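Local coordinates for protein CRISPR-associated endonuclease Cas12b (Alicyclobacillus acidoterrestris, PDB 5U31) that cuts invading DNA that matches its guide RNA and carries a protospacer adjacent motif, as the effector nuclease of a bacterial CRISPR immune system, at residues 581-586 and 981-986; 601-606 and 985-990; 568-573 and 846-851. The protein carries 3 engineered substitutions. All coordinates share one frame; numbering follows the deposited sequence.

Contact 1. Residues 581-586 and 981-986. With nucleotides of chain B.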
loop_
_atom_site.group_PDB
_atom_site.type_symbol
_atom_site.label_atom_id
_atom_site.label_comp_id
_atom_site.label_asym_id
_atom_site.label_seq_id
_atom_site.Cartn_x
_atom_site.Cartn_y
_atom_site.Cartn_z
ATOM N N SER A 581 -17.834 -13.192 8.501
ATOM C CA SER A 581 -18.869 -14.206 8.638
ATOM C C SER A 581 -18.212 -15.561 8.444
ATOM O O SER A 581 -17.445 -15.747 7.495
ATOM C CB SER A 581 -20.000 -14.003 7.627
ATOM O OG SER A 581 -19.487 -13.937 6.315
ATOM N N VAL A 582 -18.508 -16.492 9.345
ATOM C CA VAL A 582 -17.855 -17.792 9.397
ATOM C C VAL A 582 -18.834 -18.842 8.894
ATOM O O VAL A 582 -20.006 -18.849 9.290
ATOM C CB VAL A 582 -17.371 -18.115 10.823
ATOM C CG1 VAL A 582 -16.789 -19.510 10.888
ATOM C CG2 VAL A 582 -16.346 -17.100 11.268
ATOM N N PHE A 583 -18.357 -19.717 8.016
ATOM C CA PHE A 583 -19.157 -20.793 7.457
ATOM C C PHE A 583 -18.432 -22.115 7.658
ATOM O O PHE A 583 -17.202 -22.177 7.624
ATOM C CB PHE A 583 -19.436 -20.577 5.962
ATOM C CG PHE A 583 -20.577 -19.644 5.678
ATOM C CD1 PHE A 583 -21.785 -20.132 5.205
ATOM C CD2 PHE A 583 -20.445 -18.281 5.875
ATOM C CE1 PHE A 583 -22.839 -19.278 4.935
ATOM C CE2 PHE A 583 -21.496 -17.420 5.605
ATOM C CZ PHE A 583 -22.696 -17.921 5.135
ATOM N N ARG A 584 -19.211 -23.172 7.866
ATOM C CA ARG A 584 -18.689 -24.509 8.105
ATOM C C ARG A 584 -19.212 -25.454 7.032
ATOM O O ARG A 584 -20.389 -25.399 6.667
ATOM C CB ARG A 584 -19.093 -25.011 9.505
ATOM C CG ARG A 584 -19.480 -26.487 9.570
ATOM C CD ARG A 584 -19.933 -26.896 10.970
ATOM N NE ARG A 584 -21.103 -26.145 11.420
ATOM C CZ ARG A 584 -22.349 -26.605 11.379
ATOM N NH1 ARG A 584 -22.592 -27.822 10.914
ATOM N NH2 ARG A 584 -23.353 -25.854 11.808
ATOM N N VAL A 585 -18.332 -26.307 6.517
ATOM C CA VAL A 585 -18.752 -27.346 5.582
ATOM C C VAL A 585 -19.356 -28.493 6.379
ATOM O O VAL A 585 -18.763 -28.965 7.355
ATOM C CB VAL A 585 -17.572 -27.823 4.720
ATOM C CG1 VAL A 585 -18.059 -28.787 3.656
ATOM C CG2 VAL A 585 -16.872 -26.646 4.077
ATOM N N ALA A 586 -20.542 -28.937 5.974
ATOM C CA ALA A 586 -21.249 -29.975 6.713
ATOM C C ALA A 586 -22.208 -30.694 5.778
ATOM O O ALA A 586 -22.612 -30.161 4.741
ATOM C CB ALA A 586 -22.009 -29.394 7.910
ATOM N N ALA A 981 -21.740 -8.129 1.909
ATOM C CA ALA A 981 -20.608 -8.312 1.011
ATOM C C ALA A 981 -19.764 -9.498 1.443
ATOM O O ALA A 981 -19.310 -10.285 0.605
ATOM C CB ALA A 981 -19.763 -7.041 0.963
ATOM N N ALA A 982 -19.555 -9.644 2.754
ATOM C CA ALA A 982 -18.773 -10.764 3.262
ATOM C C ALA A 982 -19.429 -12.089 2.916
ATOM O O ALA A 982 -18.754 -13.037 2.503
ATOM C CB ALA A 982 -18.596 -10.630 4.771
ATOM N N GLN A 983 -20.750 -12.173 3.073
ATOM C CA GLN A 983 -21.448 -13.407 2.745
ATOM C C GLN A 983 -21.496 -13.639 1.241
ATOM O O GLN A 983 -21.605 -14.786 0.794
ATOM C CB GLN A 983 -22.854 -13.383 3.337
ATOM C CG GLN A 983 -22.877 -13.305 4.855
ATOM C CD GLN A 983 -24.276 -13.405 5.414
ATOM O OE1 GLN A 983 -25.252 -13.442 4.666
ATOM N NE2 GLN A 983 -24.385 -13.456 6.736
ATOM N N ASN A 984 -21.413 -12.569 0.448
ATOM C CA ASN A 984 -21.345 -12.740 -0.996
ATOM C C ASN A 984 -20.042 -13.410 -1.404
ATOM O O ASN A 984 -20.040 -14.316 -2.243
ATOM C CB ASN A 984 -21.506 -11.392 -1.696
ATOM C CG ASN A 984 -22.759 -11.327 -2.542
ATOM O OD1 ASN A 984 -23.120 -12.297 -3.215
ATOM N ND2 ASN A 984 -23.438 -10.187 -2.505
ATOM N N LEU A 985 -18.923 -12.979 -0.815
ATOM C CA LEU A 985 -17.655 -13.657 -1.060
ATOM C C LEU A 985 -17.751 -15.133 -0.706
ATOM O O LEU A 985 -17.275 -15.996 -1.454
ATOM C CB LEU A 985 -16.536 -12.982 -0.268
ATOM C CG LEU A 985 -16.323 -11.494 -0.552
ATOM C CD1 LEU A 985 -15.113 -10.980 0.187
ATOM C CD2 LEU A 985 -16.174 -11.251 -2.038
ATOM N N GLN A 986 -18.383 -15.444 0.423
ATOM C CA GLN A 986 -18.575 -16.838 0.798
ATOM C C GLN A 986 -19.420 -17.568 -0.236
ATOM O O GLN A 986 -19.081 -18.680 -0.659
ATOM C CB GLN A 986 -19.226 -16.917 2.175
ATOM C CG GLN A 986 -19.015 -18.242 2.844
ATOM C CD GLN A 986 -17.769 -18.261 3.694
ATOM O OE1 GLN A 986 -17.174 -19.310 3.912
ATOM N NE2 GLN A 986 -17.371 -17.095 4.188
ATOM P P A B 6 -30.252 -13.240 6.757
ATOM O OP1 A B 6 -30.286 -12.920 5.311
ATOM O OP2 A B 6 -31.044 -14.390 7.273
ATOM O "O5'" A B 6 -28.723 -13.429 7.157
ATOM C "C5'" A B 6 -28.105 -14.707 7.099
ATOM C "C4'" A B 6 -27.699 -15.174 8.470
ATOM O "O4'" A B 6 -26.749 -14.212 8.997
ATOM C "C3'" A B 6 -28.857 -15.257 9.469
ATOM O "O3'" A B 6 -29.025 -16.549 10.094
ATOM C "C2'" A B 6 -28.607 -14.109 10.456
ATOM O "O2'" A B 6 -28.918 -14.386 11.803
ATOM C "C1'" A B 6 -27.128 -13.786 10.288
ATOM N N9 A B 6 -26.914 -12.341 10.386
ATOM C C8 A B 6 -27.466 -11.391 9.562
ATOM N N7 A B 6 -27.162 -10.158 9.883
ATOM C C5 A B 6 -26.371 -10.302 11.012
ATOM C C6 A B 6 -25.736 -9.359 11.834
ATOM N N6 A B 6 -25.805 -8.043 11.630
ATOM N N1 A B 6 -25.018 -9.821 12.878
ATOM C C2 A B 6 -24.956 -11.144 13.079
ATOM N N3 A B 6 -25.511 -12.132 12.379
ATOM C C4 A B 6 -26.215 -11.640 11.344
#

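Contact 2. Residues 601-606 and 985-990. With nucleotides of chain B.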
loop_
_atom_site.group_PDB
_atom_site.type_symbol
_atom_site.label_atom_id
_atom_site.label_comp_id
_atom_site.label_asym_id
_atom_site.label_seq_id
_atom_site.Cartn_x
_atom_site.Cartn_y
_atom_site.Cartn_z
ATOM N N PHE A 601 -28.819 -20.812 8.090
ATOM C CA PHE A 601 -28.506 -20.290 6.771
ATOM C C PHE A 601 -27.341 -21.075 6.184
ATOM O O PHE A 601 -26.326 -21.283 6.853
ATOM C CB PHE A 601 -28.173 -18.801 6.872
ATOM C CG PHE A 601 -27.921 -18.141 5.556
ATOM C CD1 PHE A 601 -26.741 -17.458 5.330
ATOM C CD2 PHE A 601 -28.860 -18.203 4.543
ATOM C CE1 PHE A 601 -26.501 -16.843 4.118
ATOM C CE2 PHE A 601 -28.628 -17.594 3.328
ATOM C CZ PHE A 601 -27.444 -16.912 3.114
ATOM N N PHE A 602 -27.492 -21.528 4.941
ATOM C CA PHE A 602 -26.426 -22.269 4.285
ATOM C C PHE A 602 -26.379 -21.913 2.807
ATOM O O PHE A 602 -27.325 -21.358 2.245
ATOM C CB PHE A 602 -26.585 -23.788 4.475
ATOM C CG PHE A 602 -27.858 -24.346 3.911
ATOM C CD1 PHE A 602 -27.894 -24.861 2.626
ATOM C CD2 PHE A 602 -29.017 -24.369 4.670
ATOM C CE1 PHE A 602 -29.061 -25.377 2.103
ATOM C CE2 PHE A 602 -30.190 -24.886 4.152
ATOM C CZ PHE A 602 -30.212 -25.392 2.868
ATOM N N PHE A 603 -25.244 -22.228 2.184
ATOM C CA PHE A 603 -25.028 -22.049 0.762
ATOM C C PHE A 603 -24.771 -23.395 0.108
ATOM O O PHE A 603 -24.051 -24.226 0.669
ATOM C CB PHE A 603 -23.832 -21.134 0.480
ATOM C CG PHE A 603 -24.121 -19.684 0.657
ATOM C CD1 PHE A 603 -25.284 -19.130 0.157
ATOM C CD2 PHE A 603 -23.227 -18.873 1.328
ATOM C CE1 PHE A 603 -25.549 -17.791 0.322
ATOM C CE2 PHE A 603 -23.486 -17.534 1.499
ATOM C CZ PHE A 603 -24.650 -16.990 0.995
ATOM N N PRO A 604 -25.339 -23.645 -1.064
ATOM C CA PRO A 604 -25.001 -24.875 -1.781
ATOM C C PRO A 604 -23.543 -24.864 -2.206
ATOM O O PRO A 604 -22.946 -23.809 -2.443
ATOM C CB PRO A 604 -25.939 -24.854 -2.992
ATOM C CG PRO A 604 -26.333 -23.426 -3.155
ATOM C CD PRO A 604 -26.350 -22.844 -1.775
ATOM N N ILE A 605 -22.965 -26.058 -2.272
ATOM C CA ILE A 605 -21.577 -26.248 -2.674
ATOM C C ILE A 605 -21.563 -26.956 -4.017
ATOM O O ILE A 605 -22.210 -27.998 -4.183
ATOM C CB ILE A 605 -20.790 -27.054 -1.630
ATOM C CG1 ILE A 605 -20.802 -26.337 -0.285
ATOM C CG2 ILE A 605 -19.375 -27.270 -2.101
ATOM C CD1 ILE A 605 -20.028 -27.060 0.778
ATOM N N LYS A 606 -20.829 -26.394 -4.971
ATOM C CA LYS A 606 -20.738 -27.002 -6.292
ATOM C C LYS A 606 -20.124 -28.392 -6.192
ATOM O O LYS A 606 -19.198 -28.628 -5.412
ATOM C CB LYS A 606 -19.910 -26.113 -7.221
ATOM C CG LYS A 606 -19.688 -26.664 -8.621
ATOM C CD LYS A 606 -18.782 -25.736 -9.413
ATOM C CE LYS A 606 -18.510 -26.264 -10.808
ATOM N NZ LYS A 606 -17.636 -25.339 -11.579
ATOM N N LEU A 985 -18.923 -12.979 -0.815
ATOM C CA LEU A 985 -17.655 -13.657 -1.060
ATOM C C LEU A 985 -17.751 -15.133 -0.706
ATOM O O LEU A 985 -17.275 -15.996 -1.454
ATOM C CB LEU A 985 -16.536 -12.982 -0.268
ATOM C CG LEU A 985 -16.323 -11.494 -0.552
ATOM C CD1 LEU A 985 -15.113 -10.980 0.187
ATOM C CD2 LEU A 985 -16.174 -11.251 -2.038
ATOM N N GLN A 986 -18.383 -15.444 0.423
ATOM C CA GLN A 986 -18.575 -16.838 0.798
ATOM C C GLN A 986 -19.420 -17.568 -0.236
ATOM O O GLN A 986 -19.081 -18.680 -0.659
ATOM C CB GLN A 986 -19.226 -16.917 2.175
ATOM C CG GLN A 986 -19.015 -18.242 2.844
ATOM C CD GLN A 986 -17.769 -18.261 3.694
ATOM O OE1 GLN A 986 -17.174 -19.310 3.912
ATOM N NE2 GLN A 986 -17.371 -17.095 4.188
ATOM N N GLN A 987 -20.521 -16.948 -0.667
ATOM C CA GLN A 987 -21.395 -17.580 -1.649
ATOM C C GLN A 987 -20.678 -17.814 -2.973
ATOM O O GLN A 987 -20.950 -18.806 -3.660
ATOM C CB GLN A 987 -22.647 -16.726 -1.854
ATOM C CG GLN A 987 -23.698 -17.344 -2.762
ATOM C CD GLN A 987 -23.483 -17.007 -4.225
ATOM O OE1 GLN A 987 -22.892 -15.976 -4.559
ATOM N NE2 GLN A 987 -23.959 -17.875 -5.107
ATOM N N ARG A 988 -19.758 -16.923 -3.344
ATOM C CA ARG A 988 -19.002 -17.096 -4.579
ATOM C C ARG A 988 -17.938 -18.177 -4.460
ATOM O O ARG A 988 -17.546 -18.764 -5.473
ATOM C CB ARG A 988 -18.356 -15.773 -4.981
ATOM C CG ARG A 988 -19.368 -14.700 -5.269
ATOM C CD ARG A 988 -18.733 -13.414 -5.716
ATOM N NE ARG A 988 -19.764 -12.469 -6.127
ATOM C CZ ARG A 988 -19.521 -11.315 -6.734
ATOM N NH1 ARG A 988 -18.272 -10.960 -7.004
ATOM N NH2 ARG A 988 -20.526 -10.522 -7.073
ATOM N N LEU A 989 -17.456 -18.444 -3.245
ATOM C CA LEU A 989 -16.464 -19.496 -3.052
ATOM C C LEU A 989 -17.053 -20.865 -3.367
ATOM O O LEU A 989 -16.504 -21.620 -4.179
ATOM C CB LEU A 989 -15.942 -19.457 -1.614
ATOM C CG LEU A 989 -14.477 -19.785 -1.307
ATOM C CD1 LEU A 989 -14.383 -20.835 -0.215
ATOM C CD2 LEU A 989 -13.729 -20.221 -2.542
ATOM N N TRP A 990 -18.182 -21.196 -2.739
ATOM C CA TRP A 990 -18.750 -22.533 -2.818
ATOM C C TRP A 990 -19.470 -22.809 -4.129
ATOM O O TRP A 990 -19.853 -23.959 -4.369
ATOM C CB TRP A 990 -19.720 -22.761 -1.653
ATOM C CG TRP A 990 -19.129 -22.444 -0.320
ATOM C CD1 TRP A 990 -19.505 -21.442 0.524
ATOM C CD2 TRP A 990 -18.039 -23.121 0.320
ATOM N NE1 TRP A 990 -18.722 -21.457 1.655
ATOM C CE2 TRP A 990 -17.815 -22.478 1.553
ATOM C CE3 TRP A 990 -17.235 -24.211 -0.029
ATOM C CZ2 TRP A 990 -16.821 -22.888 2.438
ATOM C CZ3 TRP A 990 -16.246 -24.615 0.849
ATOM C CH2 TRP A 990 -16.047 -23.953 2.067
ATOM P P A B 6 -30.252 -13.240 6.757
ATOM O OP1 A B 6 -30.286 -12.920 5.311
ATOM O OP2 A B 6 -31.044 -14.390 7.273
ATOM O "O5'" A B 6 -28.723 -13.429 7.157
ATOM C "C5'" A B 6 -28.105 -14.707 7.099
ATOM C "C4'" A B 6 -27.699 -15.174 8.470
ATOM O "O4'" A B 6 -26.749 -14.212 8.997
ATOM C "C3'" A B 6 -28.857 -15.257 9.469
ATOM O "O3'" A B 6 -29.025 -16.549 10.094
ATOM C "C2'" A B 6 -28.607 -14.109 10.456
ATOM O "O2'" A B 6 -28.918 -14.386 11.803
ATOM C "C1'" A B 6 -27.128 -13.786 10.288
ATOM N N9 A B 6 -26.914 -12.341 10.386
ATOM C C8 A B 6 -27.466 -11.391 9.562
ATOM N N7 A B 6 -27.162 -10.158 9.883
ATOM C C5 A B 6 -26.371 -10.302 11.012
ATOM C C6 A B 6 -25.736 -9.359 11.834
ATOM N N6 A B 6 -25.805 -8.043 11.630
ATOM N N1 A B 6 -25.018 -9.821 12.878
ATOM C C2 A B 6 -24.956 -11.144 13.079
ATOM N N3 A B 6 -25.511 -12.132 12.379
ATOM C C4 A B 6 -26.215 -11.640 11.344
#

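Contact 3. Residues 568-573 and 846-851. Engineered in segment 568-573: Ala571 (natural residue Asp). Engineered in segment 846-851: Ala849 (natural residue Glu).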
loop_
_atom_site.group_PDB
_atom_site.type_symbol
_atom_site.label_atom_id
_atom_site.label_comp_id
_atom_site.label_asym_id
_atom_site.label_seq_id
_atom_site.Cartn_x
_atom_site.Cartn_y
_atom_site.Cartn_z
HETATM N N MSE A 568 -13.517 -18.099 6.825
HETATM C CA MSE A 568 -14.013 -16.811 7.282
HETATM C C MSE A 568 -13.810 -15.751 6.208
HETATM O O MSE A 568 -12.689 -15.527 5.758
HETATM C CB MSE A 568 -13.318 -16.390 8.572
HETATM C CG MSE A 568 -13.916 -15.149 9.193
HETATM SE SE MSE A 568 -12.876 -14.499 10.700
HETATM C CE MSE A 568 -11.298 -13.923 9.717
ATOM N N SER A 569 -14.894 -15.108 5.787
ATOM C CA SER A 569 -14.803 -14.037 4.808
ATOM C C SER A 569 -14.766 -12.700 5.530
ATOM O O SER A 569 -15.394 -12.529 6.577
ATOM C CB SER A 569 -15.973 -14.082 3.825
ATOM O OG SER A 569 -17.212 -14.081 4.504
ATOM N N VAL A 570 -14.013 -11.757 4.974
ATOM C CA VAL A 570 -13.736 -10.489 5.632
ATOM C C VAL A 570 -14.017 -9.359 4.658
ATOM O O VAL A 570 -13.487 -9.349 3.542
ATOM C CB VAL A 570 -12.281 -10.412 6.130
ATOM C CG1 VAL A 570 -12.031 -9.088 6.833
ATOM C CG2 VAL A 570 -11.971 -11.577 7.041
ATOM N N ALA A 571 -14.833 -8.401 5.084
ATOM C CA ALA A 571 -15.141 -7.209 4.299
ATOM C C ALA A 571 -14.480 -6.014 4.974
ATOM O O ALA A 571 -15.003 -5.475 5.953
ATOM C CB ALA A 571 -16.646 -7.013 4.167
ATOM N N LEU A 572 -13.327 -5.603 4.450
ATOM C CA LEU A 572 -12.644 -4.431 4.976
ATOM C C LEU A 572 -13.432 -3.167 4.664
ATOM O O LEU A 572 -14.074 -3.047 3.615
ATOM C CB LEU A 572 -11.239 -4.317 4.388
ATOM C CG LEU A 572 -10.299 -5.499 4.616
ATOM C CD1 LEU A 572 -9.017 -5.315 3.819
ATOM C CD2 LEU A 572 -10.004 -5.669 6.100
ATOM N N GLY A 573 -13.369 -2.213 5.587
ATOM C CA GLY A 573 -14.056 -0.950 5.410
ATOM C C GLY A 573 -13.389 0.136 6.224
ATOM O O GLY A 573 -12.431 -0.103 6.963
ATOM N N ILE A 846 -8.941 -17.612 5.466
ATOM C CA ILE A 846 -9.469 -16.256 5.560
ATOM C C ILE A 846 -9.695 -15.759 4.140
ATOM O O ILE A 846 -8.746 -15.652 3.354
ATOM C CB ILE A 846 -8.518 -15.323 6.323
ATOM C CG1 ILE A 846 -8.433 -15.729 7.789
ATOM C CG2 ILE A 846 -8.972 -13.880 6.215
ATOM C CD1 ILE A 846 -7.354 -15.002 8.527
ATOM N N LEU A 847 -10.946 -15.459 3.807
ATOM C CA LEU A 847 -11.329 -15.103 2.444
ATOM C C LEU A 847 -11.583 -13.601 2.370
ATOM O O LEU A 847 -12.613 -13.113 2.845
ATOM C CB LEU A 847 -12.565 -15.889 2.008
ATOM C CG LEU A 847 -12.937 -15.722 0.535
ATOM C CD1 LEU A 847 -11.808 -16.208 -0.349
ATOM C CD2 LEU A 847 -14.220 -16.460 0.215
ATOM N N LEU A 848 -10.648 -12.874 1.768
ATOM C CA LEU A 848 -10.796 -11.441 1.565
ATOM C C LEU A 848 -11.369 -11.154 0.182
ATOM O O LEU A 848 -11.492 -12.039 -0.666
ATOM C CB LEU A 848 -9.450 -10.740 1.726
ATOM C CG LEU A 848 -8.809 -10.764 3.106
ATOM C CD1 LEU A 848 -7.378 -10.325 2.981
ATOM C CD2 LEU A 848 -9.554 -9.824 4.000
ATOM N N ALA A 849 -11.717 -9.895 -0.048
ATOM C CA ALA A 849 -12.128 -9.479 -1.379
ATOM C C ALA A 849 -10.901 -9.192 -2.230
ATOM O O ALA A 849 -9.903 -8.648 -1.748
ATOM C CB ALA A 849 -13.026 -8.244 -1.312
ATOM N N GLU A 850 -10.974 -9.582 -3.496
ATOM C CA GLU A 850 -9.910 -9.316 -4.456
ATOM C C GLU A 850 -9.978 -7.844 -4.847
ATOM O O GLU A 850 -10.825 -7.442 -5.645
ATOM C CB GLU A 850 -10.052 -10.236 -5.665
ATOM C CG GLU A 850 -9.223 -9.832 -6.858
ATOM C CD GLU A 850 -7.795 -9.582 -6.473
ATOM O OE1 GLU A 850 -7.261 -10.370 -5.668
ATOM O OE2 GLU A 850 -7.218 -8.589 -6.954
ATOM N N LEU A 851 -9.088 -7.024 -4.281
ATOM C CA LEU A 851 -9.097 -5.588 -4.542
ATOM C C LEU A 851 -7.735 -5.085 -5.006
ATOM O O LEU A 851 -7.388 -3.922 -4.780
ATOM C CB LEU A 851 -9.549 -4.811 -3.308
ATOM C CG LEU A 851 -10.944 -5.142 -2.787
ATOM C CD1 LEU A 851 -11.278 -4.243 -1.617
ATOM C CD2 LEU A 851 -11.977 -5.008 -3.893
#

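Contact 1. Residues 581-586 and 981-986
Strand 581-586 and helix 981-986 run in roughly the same direction, their axes 28° apart and 8.8 Å at closest approach, with Ser581 facing Ala982 and Phe583 facing Gln986. No hydrogen bond joins the two backbones; side chains make the contact. Gln986 lays its aliphatic part over the Phe583 ring: CG sits 3.7 Å from the ring centroid, displaced toward the rim at Phe583 CG and CD2, in a CH-pi contact. The two side chains slide past each other in opposite directions, and the amide plane of Gln986 lies only 16° from that of the ring. Gln983 reaches the same ring differently, its CG standing at the edge, 4.4 Å from Phe583 CE2. That CG also meets Ser581 OG at 3.7 Å, while Ala982 CB touches the same hydroxyl at 3.8 Å. Beyond CG the Gln983 chain is extended (chi2 -175°) and carries its amide outward to the guide RNA, where NE2 gives a weak hydrogen bond of 3.4 Å to O4' of A6 of chain B. His615, another guide-binding residue, meets the Phe583 ring edge-to-face. Strand 578-587 lies within the RuvC sheet, bonded through its backbone to strand 566-572 on one side and strand 611-621 on the other, while helix 977-990 packs against the face that carries Ser581 and Phe583.

Contact 2. Residues 601-606 and 985-990
The Phe603 ring takes Gln987 on one face: CB lies 3.6 Å from the ring centroid, 16° off the normal, in a CH-pi contact displaced toward the rim near CE2 and CZ. With Gln987 CG anti to the backbone N (chi1 -175°), that atom runs on over the ring to 3.6 Å from CE1. The chain then bends at chi2, and the amide plane stands 73° from the ring. The Phe603 ring also meets that of Phe583, their planes nearly parallel. The Trp990 ring is approached obliquely by Phe603 CB, 4.3 Å from CD1, and by Ile605 CD1, 4.1 Å from CE3; Ile605 and Trp990 lie side by side, pointing the same way. Strand 602-604 is an outermost strand of the RNase H-like RuvC sheet, paired with strand 611-621, and Trp990 extends from helix 977-990 to Val567, Val585 and Ala613 on three further strands. Phe601 turns to the guide RNA instead: C5' of A6 of chain B lies over one face of its ring, 3.5 Å from CD1. Lys606 N donates a 2.7 Å hydrogen bond to Trp990 O, and the extended Lys606 side chain leads away to a long, weak ion pair with Asp992.

Contact 3. Residues 568-573 and 846-851
Met568 and Ile846 lie side by side on one face of the sheet, pointing the same way. The selenomethionine chain is extended as far as SE and bends at chi3 (68°), which brings CE to 3.9 Å from Ile846 CG1. Two residues on, Val570 crosses Ile846 obliquely, its CG2 3.9 Å from Ile846 CG2. Toward Leu848 the same valine is aligned instead: the two side chains are directed alike, and Leu848 CD2 rests 3.5 Å from Val570 CB, with Val570 CG1 close by. Leu572 CG touches Leu848 CD2 more loosely. This apolar row is roofed by helices 796-822 and 873-884, from which Ile817 and Ala821, and Phe877 and Leu880, come down on it.

Ser569 and Leu847 point to the other face. Ser569 OG, buried, is held by the carbonyl of Ala982 on helix 977-990. The backbones pair in parallel, and Leu847 uses both its backbone polar atoms to straddle Ser569: its N donates to Met568 O at 2.6 Å and its O accepts from Val570 N at 2.9 Å, the first bond the straighter. Farther along, the strands drift apart, Val570 O and Ala849 N being 4.0 Å from each other without a bond.

Where they part lie the two engineered alanines, Ala571 (naturally Asp) and Ala849 (naturally Glu), with CB atoms 6.7 Å apart and both natural carboxylates absent. Leu851, just beyond, packs on a sugar of the bound DNA. This pair of parallel strands is consistent with the RNase H-like RuvC site, in which acids at these two positions and at a third, Ala978 here, probably bind the divalent metal ions.

All three contacts belong to the RuvC nuclease and share one mixed sheet. Contacts 1 and 2 lie about 7 Å apart between centres and both use helix 977-990, with Leu985 and Gln986 in common; contact 3 is about 10 Å from contact 1 and 15 Å from contact 2. Strands 566-572, 578-587 and 602-604 come first of the segments involved, strand 845-850 well over 200 residues later, and helix 977-990 last, so the three separated RuvC portions assemble into one domain. Leu985 and Leu989 pack on Leu847, tying the helix to contact 3 as well. Helix 977-990 thus carries the RNA-binding Gln983 and also packs two residues from Ala849, an inferred active-site position.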